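Local coordinates for actin-binding protein (Saccharomyces cerevisiae, PDB 1HQZ) that binds actin filaments, here seen as its N-terminal cofilin-homology domain, and recruits and regulates the ARP2/3 complex in actin assembly, at residues L20-V23 with D29-W32; S50-F55 with A69-P74; T62-G67 with L93-S98. All blocks are in the same frame, centred on the assembly; numbering follows the deposited sequence.

Contacts 1 and 3 lie on the face of the mixed sheet that helices 12-24 and 93-110 cover, and contact 2 lies on the other face, under helix 52-56. Contacts 1 and 2 are neighbours, their centres about 10 Å apart, and are joined at the start of strand 32-37, where Thr31 reaches residues on either side: Thr31 OG1 lies 2.6 Å from Ser50 O, a probable hydrogen bond, and Thr31 O pairs with Arg70 N at 2.7 Å. Contact 3 sits at the far end of the domain, with its centre about 23 Å from those of the other two. Contacts 2 and 3 share strand 65-71, where Phe55 CZ packs on Gly67 CA at 3.7 Å. The domain carries no ligand here.

Contact 1. Residues L20-V23 with D29-W32; sequences LKIV and DTTW
Ile22 lies with CG1, CG2 and CD1 along the backbone of Thr30, Thr31 and Trp32. CG1 lies 3.8 Å from Thr30 O. The branch methyl CG2 comes to 3.5 Å from Thr31 O. CD1 goes furthest and is tightly packed, ending 3.2 Å from Trp32 C. It reaches that far because the chain is extended beyond CG1 (chi2 178°), carrying the methyl outward from the helix to the start of strand 32-37. The one side chain that Ile22 meets here is Thr30, whose methyl CG2 stands 4.0 Å from Ile22 CG1. Lys21, one residue earlier on the helix, runs stretched out beside the same threonine; its NZ stays 4.3 Å from Thr30 OG1, too far for a hydrogen bond, and a long, weak ion pair joins NZ to Glu18. A water spans the two backbones, donating to Ile22 O at 2.9 Å and, weakly, to Thr30 O. Beyond these segments Ile22 also packs on Leu68 and Arg70 of strand 65-71, while Trp32 turns to the other face of the sheet and meets the ring of Phe55. Between these segments the helix meets the entry to strand 32-37 chiefly through apolar packing of Ile22 on peptide groups, a contact that depends on shape and burial, with the water adding a single polar bridge.

Contact 2. Residues S50-F55 with A69-P74; sequences SSFHDF and ARVSPP
Phe52 presents one ring face to Val71, whose two methyls both lie on that side. CG2 sits over the ring as a CH-pi contact, 3.8 Å from the centroid and 29° off the normal. It leans over the CD1-CE1 side, and the tightest approach of the contact is here, Val71 CG2 to Phe52 CD1 at 3.4 Å; CG1 lies nearer the rim, above the CG end. Ala69 meets both phenylalanines with its one methyl, in two different ways: its CB is near the plane of the Phe52 ring, 4.1 Å from CD1, yet over the face of Phe55, 4.0 Å from that centroid. Both rings hang toward the strand because CG is anti to the backbone N (chi1 -178° in Phe52, 174° in Phe55). The outer side of the helix is looser: His53 and Asp54 are largely exposed there, and Ser51 serves as the N-cap, its OG accepting from Asp54 N at 3.2 Å. With an alanine at Phe52, the Val71 methyls would probably lose the ring face they rest on and a gap would open beside Ala69. Phe52 also reaches Leu132 and Glu128 of helix 128-136 and Ile82 of strand 80-86, while Phe55 meets Ile34, Phe59 and Ile84, so the short helix 52-56 lies over the middle of the sheet beside the C-terminal helix.

Contact 3. Residues T62-G67 with L93-S98; sequences TKVQYG and LKTRAS
Val64 and Thr95 pass side by side, pointing opposite ways, and the touch between them is made by one methyl: Val64 CG2 rests 3.5 Å from Thr95 OG1 and 4.0 Å from Thr95 CB. This is van der Waals contact between a methyl and a hydroxyl oxygen whose polar needs are met elsewhere, for OG1 is hydrogen-bonded to Pro92 O. The torsion explains the pairing: a chi1 of 63° sets the hydroxyl over the threonine's own backbone, flanked by N and C, from where it can fold back to the turn before the helix while lying beside the valine. Arg96 takes a lesser share. Its CG comes 4.5 Å from Val64 CG2, and its NE is bonded to Ala91 O, which turns the guanidinium back toward the chain entering the helix. Both Thr95 and Arg96 thus tie the first turn of helix 93-110 to the residues just ahead of it. Val64 in addition touches Ala91 and Phe99, and Tyr66, two residues on and within strand 65-71, packs on Phe99, Asn102 and Val106. The contact therefore lies at one end of a longer seam between helix 93-110 and strand 65-71. This helix connects the parallel strands 80-86 and 116-120, a beta-alpha-beta crossover of the ADF-homology fold; in cofilin and its relatives the equivalent long helix contributes to actin binding, and it probably does so here.

Contact 1. Residues L20-V23 with D29-W32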
loop_
_atom_site.group_PDB
_atom_site.type_symbol
_atom_site.label_atom_id
_atom_site.label_comp_id
_atom_site.label_asym_id
_atom_site.label_seq_id
_atom_site.Cartn_x
_atom_site.Cartn_y
_atom_site.Cartn_z
ATOM N N LEU A 20 -5.032 -7.253 -8.516
ATOM C CA LEU A 20 -5.298 -7.195 -9.957
ATOM C C LEU A 20 -6.331 -6.148 -10.319
ATOM O O LEU A 20 -6.125 -5.376 -11.260
ATOM C CB LEU A 20 -5.750 -8.562 -10.485
ATOM C CG LEU A 20 -4.629 -9.588 -10.638
ATOM C CD1 LEU A 20 -5.213 -10.917 -11.087
ATOM C CD2 LEU A 20 -3.600 -9.082 -11.647
ATOM N N LYS A 21 -7.437 -6.124 -9.575
ATOM C CA LYS A 21 -8.504 -5.145 -9.812
ATOM C C LYS A 21 -7.907 -3.749 -9.876
ATOM O O LYS A 21 -8.183 -2.968 -10.794
ATOM C CB LYS A 21 -9.515 -5.125 -8.664
ATOM C CG LYS A 21 -10.542 -6.217 -8.609
ATOM C CD LYS A 21 -11.490 -5.880 -7.465
ATOM C CE LYS A 21 -12.460 -6.985 -7.171
ATOM N NZ LYS A 21 -13.299 -6.607 -5.999
ATOM N N ILE A 22 -7.094 -3.448 -8.871
ATOM C CA ILE A 22 -6.465 -2.147 -8.746
ATOM C C ILE A 22 -5.444 -1.808 -9.824
ATOM O O ILE A 22 -5.560 -0.767 -10.459
ATOM C CB ILE A 22 -5.820 -2.005 -7.348
ATOM C CG1 ILE A 22 -6.914 -2.084 -6.283
ATOM C CG2 ILE A 22 -5.064 -0.690 -7.240
ATOM C CD1 ILE A 22 -6.406 -2.001 -4.874
ATOM N N VAL A 23 -4.446 -2.666 -10.035
ATOM C CA VAL A 23 -3.435 -2.369 -11.052
ATOM C C VAL A 23 -3.987 -2.304 -12.466
ATOM O O VAL A 23 -3.430 -1.608 -13.313
ATOM C CB VAL A 23 -2.276 -3.388 -11.050
ATOM C CG1 VAL A 23 -1.517 -3.303 -9.738
ATOM C CG2 VAL A 23 -2.811 -4.801 -11.313
ATOM N N ASP A 29 -14.922 1.059 -8.259
ATOM C CA ASP A 29 -15.247 1.041 -6.832
ATOM C C ASP A 29 -14.031 0.645 -5.998
ATOM O O ASP A 29 -13.983 0.902 -4.799
ATOM C CB ASP A 29 -16.378 0.046 -6.515
ATOM C CG ASP A 29 -17.725 0.494 -7.041
ATOM O OD1 ASP A 29 -18.036 1.692 -6.944
ATOM O OD2 ASP A 29 -18.487 -0.357 -7.535
ATOM N N THR A 30 -13.056 0.007 -6.628
ATOM C CA THR A 30 -11.868 -0.426 -5.910
ATOM C C THR A 30 -10.595 0.061 -6.588
ATOM O O THR A 30 -10.121 -0.556 -7.541
ATOM C CB THR A 30 -11.829 -1.968 -5.799
ATOM O OG1 THR A 30 -13.062 -2.430 -5.245
ATOM C CG2 THR A 30 -10.687 -2.421 -4.887
ATOM N N THR A 31 -10.041 1.162 -6.082
ATOM C CA THR A 31 -8.814 1.732 -6.638
ATOM C C THR A 31 -7.670 1.712 -5.633
ATOM O O THR A 31 -6.563 2.150 -5.929
ATOM C CB THR A 31 -9.027 3.177 -7.087
ATOM O OG1 THR A 31 -9.368 3.982 -5.952
ATOM C CG2 THR A 31 -10.142 3.246 -8.108
ATOM N N TRP A 32 -7.942 1.235 -4.428
ATOM C CA TRP A 32 -6.897 1.144 -3.427
ATOM C C TRP A 32 -7.153 -0.013 -2.479
ATOM O O TRP A 32 -8.281 -0.497 -2.349
ATOM C CB TRP A 32 -6.736 2.459 -2.651
ATOM C CG TRP A 32 -7.925 2.920 -1.864
ATOM C CD1 TRP A 32 -8.821 3.887 -2.219
ATOM C CD2 TRP A 32 -8.280 2.511 -0.539
ATOM N NE1 TRP A 32 -9.701 4.120 -1.193
ATOM C CE2 TRP A 32 -9.394 3.288 -0.149
ATOM C CE3 TRP A 32 -7.762 1.563 0.356
ATOM C CZ2 TRP A 32 -10.002 3.149 1.105
ATOM C CZ3 TRP A 32 -8.359 1.425 1.596
ATOM C CH2 TRP A 32 -9.473 2.219 1.962
HETATM O O HOH W 1 -7.929 0.847 -9.859
#

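Contact 2. Residues S50-F55 with A69-P74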
loop_
_atom_site.group_PDB
_atom_site.type_symbol
_atom_site.label_atom_id
_atom_site.label_comp_id
_atom_site.label_asym_id
_atom_site.label_seq_id
_atom_site.Cartn_x
_atom_site.Cartn_y
_atom_site.Cartn_z
ATOM N N SER A 50 -12.668 3.441 -3.067
ATOM C CA SER A 50 -12.501 4.076 -4.369
ATOM C C SER A 50 -11.788 5.420 -4.313
ATOM O O SER A 50 -11.158 5.817 -5.293
ATOM C CB SER A 50 -13.862 4.253 -5.039
ATOM O OG SER A 50 -14.722 5.004 -4.202
ATOM N N SER A 51 -11.891 6.106 -3.173
ATOM C CA SER A 51 -11.277 7.428 -2.961
ATOM C C SER A 51 -9.847 7.419 -2.388
ATOM O O SER A 51 -9.592 6.862 -1.317
ATOM C CB SER A 51 -12.179 8.261 -2.041
ATOM O OG SER A 51 -11.484 9.374 -1.519
ATOM N N PHE A 52 -8.925 8.060 -3.104
ATOM C CA PHE A 52 -7.522 8.135 -2.681
ATOM C C PHE A 52 -7.439 8.900 -1.361
ATOM O O PHE A 52 -6.593 8.617 -0.508
ATOM C CB PHE A 52 -6.701 8.843 -3.768
ATOM C CG PHE A 52 -5.226 8.950 -3.465
ATOM C CD1 PHE A 52 -4.447 7.811 -3.299
ATOM C CD2 PHE A 52 -4.599 10.196 -3.433
ATOM C CE1 PHE A 52 -3.064 7.904 -3.112
ATOM C CE2 PHE A 52 -3.218 10.303 -3.247
ATOM C CZ PHE A 52 -2.450 9.156 -3.088
ATOM N N HIS A 53 -8.328 9.872 -1.202
ATOM C CA HIS A 53 -8.368 10.665 0.019
ATOM C C HIS A 53 -8.705 9.743 1.204
ATOM O O HIS A 53 -8.110 9.868 2.272
ATOM C CB HIS A 53 -9.405 11.794 -0.127
ATOM C CG HIS A 53 -9.526 12.672 1.081
ATOM N ND1 HIS A 53 -10.522 12.509 2.021
ATOM C CD2 HIS A 53 -8.763 13.702 1.516
ATOM C CE1 HIS A 53 -10.366 13.402 2.985
ATOM N NE2 HIS A 53 -9.306 14.138 2.702
ATOM N N ASP A 54 -9.642 8.812 1.012
ATOM C CA ASP A 54 -10.012 7.877 2.086
ATOM C C ASP A 54 -8.827 6.956 2.405
ATOM O O ASP A 54 -8.522 6.674 3.568
ATOM C CB ASP A 54 -11.220 7.030 1.675
ATOM C CG ASP A 54 -12.554 7.712 1.961
ATOM O OD1 ASP A 54 -12.577 8.914 2.310
ATOM O OD2 ASP A 54 -13.590 7.030 1.829
ATOM N N PHE A 55 -8.163 6.500 1.354
ATOM C CA PHE A 55 -7.001 5.625 1.466
ATOM C C PHE A 55 -5.984 6.159 2.468
ATOM O O PHE A 55 -5.585 5.469 3.412
ATOM C CB PHE A 55 -6.357 5.490 0.077
ATOM C CG PHE A 55 -5.048 4.732 0.058
ATOM C CD1 PHE A 55 -4.960 3.434 0.565
ATOM C CD2 PHE A 55 -3.925 5.294 -0.546
ATOM C CE1 PHE A 55 -3.771 2.706 0.459
ATOM C CE2 PHE A 55 -2.737 4.586 -0.656
ATOM C CZ PHE A 55 -2.658 3.283 -0.152
ATOM N N ALA A 69 -2.438 1.757 -4.348
ATOM C CA ALA A 69 -3.492 2.571 -4.927
ATOM C C ALA A 69 -3.208 2.980 -6.354
ATOM O O ALA A 69 -2.063 3.239 -6.734
ATOM C CB ALA A 69 -3.736 3.807 -4.069
ATOM N N ARG A 70 -4.270 3.032 -7.143
ATOM C CA ARG A 70 -4.162 3.435 -8.528
ATOM C C ARG A 70 -4.724 4.844 -8.564
ATOM O O ARG A 70 -5.896 5.062 -8.263
ATOM C CB ARG A 70 -4.968 2.504 -9.427
ATOM C CG ARG A 70 -4.858 2.853 -10.896
ATOM C CD ARG A 70 -5.382 1.716 -11.752
ATOM N NE ARG A 70 -4.914 1.809 -13.130
ATOM C CZ ARG A 70 -5.631 2.316 -14.123
ATOM N NH1 ARG A 70 -6.841 2.770 -13.877
ATOM N NH2 ARG A 70 -5.153 2.360 -15.358
ATOM N N VAL A 71 -3.880 5.802 -8.925
ATOM C CA VAL A 71 -4.299 7.193 -8.932
ATOM C C VAL A 71 -3.919 7.966 -10.183
ATOM O O VAL A 71 -2.902 7.689 -10.830
ATOM C CB VAL A 71 -3.689 7.954 -7.732
ATOM C CG1 VAL A 71 -4.465 9.225 -7.483
ATOM C CG2 VAL A 71 -3.670 7.064 -6.490
ATOM N N SER A 72 -4.755 8.946 -10.504
ATOM C CA SER A 72 -4.528 9.826 -11.639
ATOM C C SER A 72 -4.502 11.235 -11.064
ATOM O O SER A 72 -5.541 11.796 -10.719
ATOM C CB SER A 72 -5.653 9.712 -12.662
ATOM O OG SER A 72 -5.481 10.677 -13.685
ATOM N N PRO A 73 -3.304 11.821 -10.939
ATOM C CA PRO A 73 -3.195 13.172 -10.392
ATOM C C PRO A 73 -3.943 14.155 -11.272
ATOM O O PRO A 73 -4.029 13.968 -12.485
ATOM C CB PRO A 73 -1.693 13.420 -10.400
ATOM C CG PRO A 73 -1.259 12.681 -11.622
ATOM C CD PRO A 73 -2.015 11.376 -11.495
ATOM N N PRO A 74 -4.518 15.205 -10.670
ATOM C CA PRO A 74 -5.247 16.194 -11.467
ATOM C C PRO A 74 -4.243 16.883 -12.387
ATOM O O PRO A 74 -3.256 17.450 -11.921
ATOM C CB PRO A 74 -5.812 17.136 -10.407
ATOM C CG PRO A 74 -5.989 16.236 -9.219
ATOM C CD PRO A 74 -4.696 15.461 -9.232
#

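Contact 3. Residues T62-G67 with L93-S98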
loop_
_atom_site.group_PDB
_atom_site.type_symbol
_atom_site.label_atom_id
_atom_site.label_comp_id
_atom_site.label_asym_id
_atom_site.label_seq_id
_atom_site.Cartn_x
_atom_site.Cartn_y
_atom_site.Cartn_z
ATOM N N THR A 62 -1.016 1.381 14.948
ATOM C CA THR A 62 -0.437 0.358 15.818
ATOM C C THR A 62 0.053 -0.861 15.045
ATOM O O THR A 62 0.508 -1.833 15.638
ATOM C CB THR A 62 -1.457 -0.130 16.891
ATOM O OG1 THR A 62 -2.580 -0.752 16.247
ATOM C CG2 THR A 62 -1.938 1.043 17.751
ATOM N N LYS A 63 -0.038 -0.811 13.718
ATOM C CA LYS A 63 0.377 -1.945 12.899
ATOM C C LYS A 63 1.171 -1.542 11.674
ATOM O O LYS A 63 0.995 -0.443 11.136
ATOM C CB LYS A 63 -0.846 -2.733 12.411
ATOM C CG LYS A 63 -1.789 -3.204 13.495
ATOM C CD LYS A 63 -3.035 -3.809 12.867
ATOM C CE LYS A 63 -4.088 -4.126 13.907
ATOM N NZ LYS A 63 -5.286 -4.738 13.271
ATOM N N VAL A 64 2.039 -2.449 11.238
ATOM C CA VAL A 64 2.829 -2.246 10.037
ATOM C C VAL A 64 1.909 -2.719 8.920
ATOM O O VAL A 64 1.444 -3.857 8.934
ATOM C CB VAL A 64 4.098 -3.121 10.043
ATOM C CG1 VAL A 64 4.760 -3.096 8.670
ATOM C CG2 VAL A 64 5.052 -2.632 11.090
ATOM N N GLN A 65 1.632 -1.854 7.956
ATOM C CA GLN A 65 0.745 -2.231 6.868
ATOM C C GLN A 65 1.277 -1.795 5.520
ATOM O O GLN A 65 2.206 -1.001 5.430
ATOM C CB GLN A 65 -0.634 -1.601 7.076
ATOM C CG GLN A 65 -1.252 -1.874 8.441
ATOM C CD GLN A 65 -2.506 -1.057 8.675
ATOM O OE1 GLN A 65 -2.493 0.170 8.556
ATOM N NE2 GLN A 65 -3.593 -1.731 9.012
ATOM N N TYR A 66 0.666 -2.304 4.462
ATOM C CA TYR A 66 1.080 -1.927 3.129
ATOM C C TYR A 66 -0.158 -1.535 2.365
ATOM O O TYR A 66 -1.195 -2.192 2.468
ATOM C CB TYR A 66 1.810 -3.089 2.450
ATOM C CG TYR A 66 2.973 -3.581 3.284
ATOM C CD1 TYR A 66 2.778 -4.501 4.308
ATOM C CD2 TYR A 66 4.243 -3.044 3.117
ATOM C CE1 TYR A 66 3.822 -4.866 5.161
ATOM C CE2 TYR A 66 5.296 -3.396 3.956
ATOM C CZ TYR A 66 5.073 -4.305 4.981
ATOM O OH TYR A 66 6.093 -4.619 5.839
ATOM N N GLY A 67 -0.047 -0.434 1.632
ATOM C CA GLY A 67 -1.165 0.057 0.850
ATOM C C GLY A 67 -0.802 0.082 -0.619
ATOM O O GLY A 67 0.373 0.203 -0.989
ATOM N N LEU A 93 7.791 -3.916 18.122
ATOM C CA LEU A 93 9.225 -3.792 17.880
ATOM C C LEU A 93 9.748 -4.663 16.748
ATOM O O LEU A 93 10.260 -4.160 15.752
ATOM C CB LEU A 93 10.011 -4.120 19.153
ATOM C CG LEU A 93 11.534 -3.955 19.054
ATOM C CD1 LEU A 93 11.864 -2.483 18.921
ATOM C CD2 LEU A 93 12.219 -4.528 20.292
ATOM N N LYS A 94 9.613 -5.971 16.909
ATOM C CA LYS A 94 10.103 -6.921 15.925
ATOM C C LYS A 94 9.594 -6.721 14.504
ATOM O O LYS A 94 10.317 -6.998 13.551
ATOM C CB LYS A 94 9.796 -8.344 16.387
ATOM C CG LYS A 94 10.490 -8.721 17.683
ATOM C CD LYS A 94 10.150 -10.143 18.092
ATOM C CE LYS A 94 10.783 -10.496 19.431
ATOM N NZ LYS A 94 10.411 -11.871 19.890
ATOM N N THR A 95 8.359 -6.254 14.352
ATOM C CA THR A 95 7.817 -6.041 13.011
ATOM C C THR A 95 8.426 -4.783 12.387
ATOM O O THR A 95 8.636 -4.718 11.177
ATOM C CB THR A 95 6.269 -5.922 13.024
ATOM O OG1 THR A 95 5.878 -4.768 13.776
ATOM C CG2 THR A 95 5.646 -7.155 13.651
ATOM N N ARG A 96 8.711 -3.785 13.215
ATOM C CA ARG A 96 9.318 -2.552 12.729
ATOM C C ARG A 96 10.762 -2.817 12.322
ATOM O O ARG A 96 11.289 -2.181 11.407
ATOM C CB ARG A 96 9.292 -1.473 13.812
ATOM C CG ARG A 96 7.954 -0.778 13.960
ATOM C CD ARG A 96 8.041 0.372 14.947
ATOM N NE ARG A 96 8.153 -0.106 16.321
ATOM C CZ ARG A 96 9.154 0.184 17.142
ATOM N NH1 ARG A 96 10.147 0.960 16.737
ATOM N NH2 ARG A 96 9.159 -0.305 18.374
ATOM N N ALA A 97 11.401 -3.762 13.005
ATOM C CA ALA A 97 12.786 -4.102 12.716
ATOM C C ALA A 97 12.899 -4.924 11.440
ATOM O O ALA A 97 13.974 -5.019 10.848
ATOM C CB ALA A 97 13.385 -4.864 13.880
ATOM N N SER A 98 11.786 -5.510 11.008
ATOM C CA SER A 98 11.793 -6.328 9.798
ATOM C C SER A 98 11.159 -5.600 8.625
ATOM O O SER A 98 11.134 -6.114 7.508
ATOM C CB SER A 98 11.047 -7.645 10.052
ATOM O OG SER A 98 11.642 -8.365 11.121
#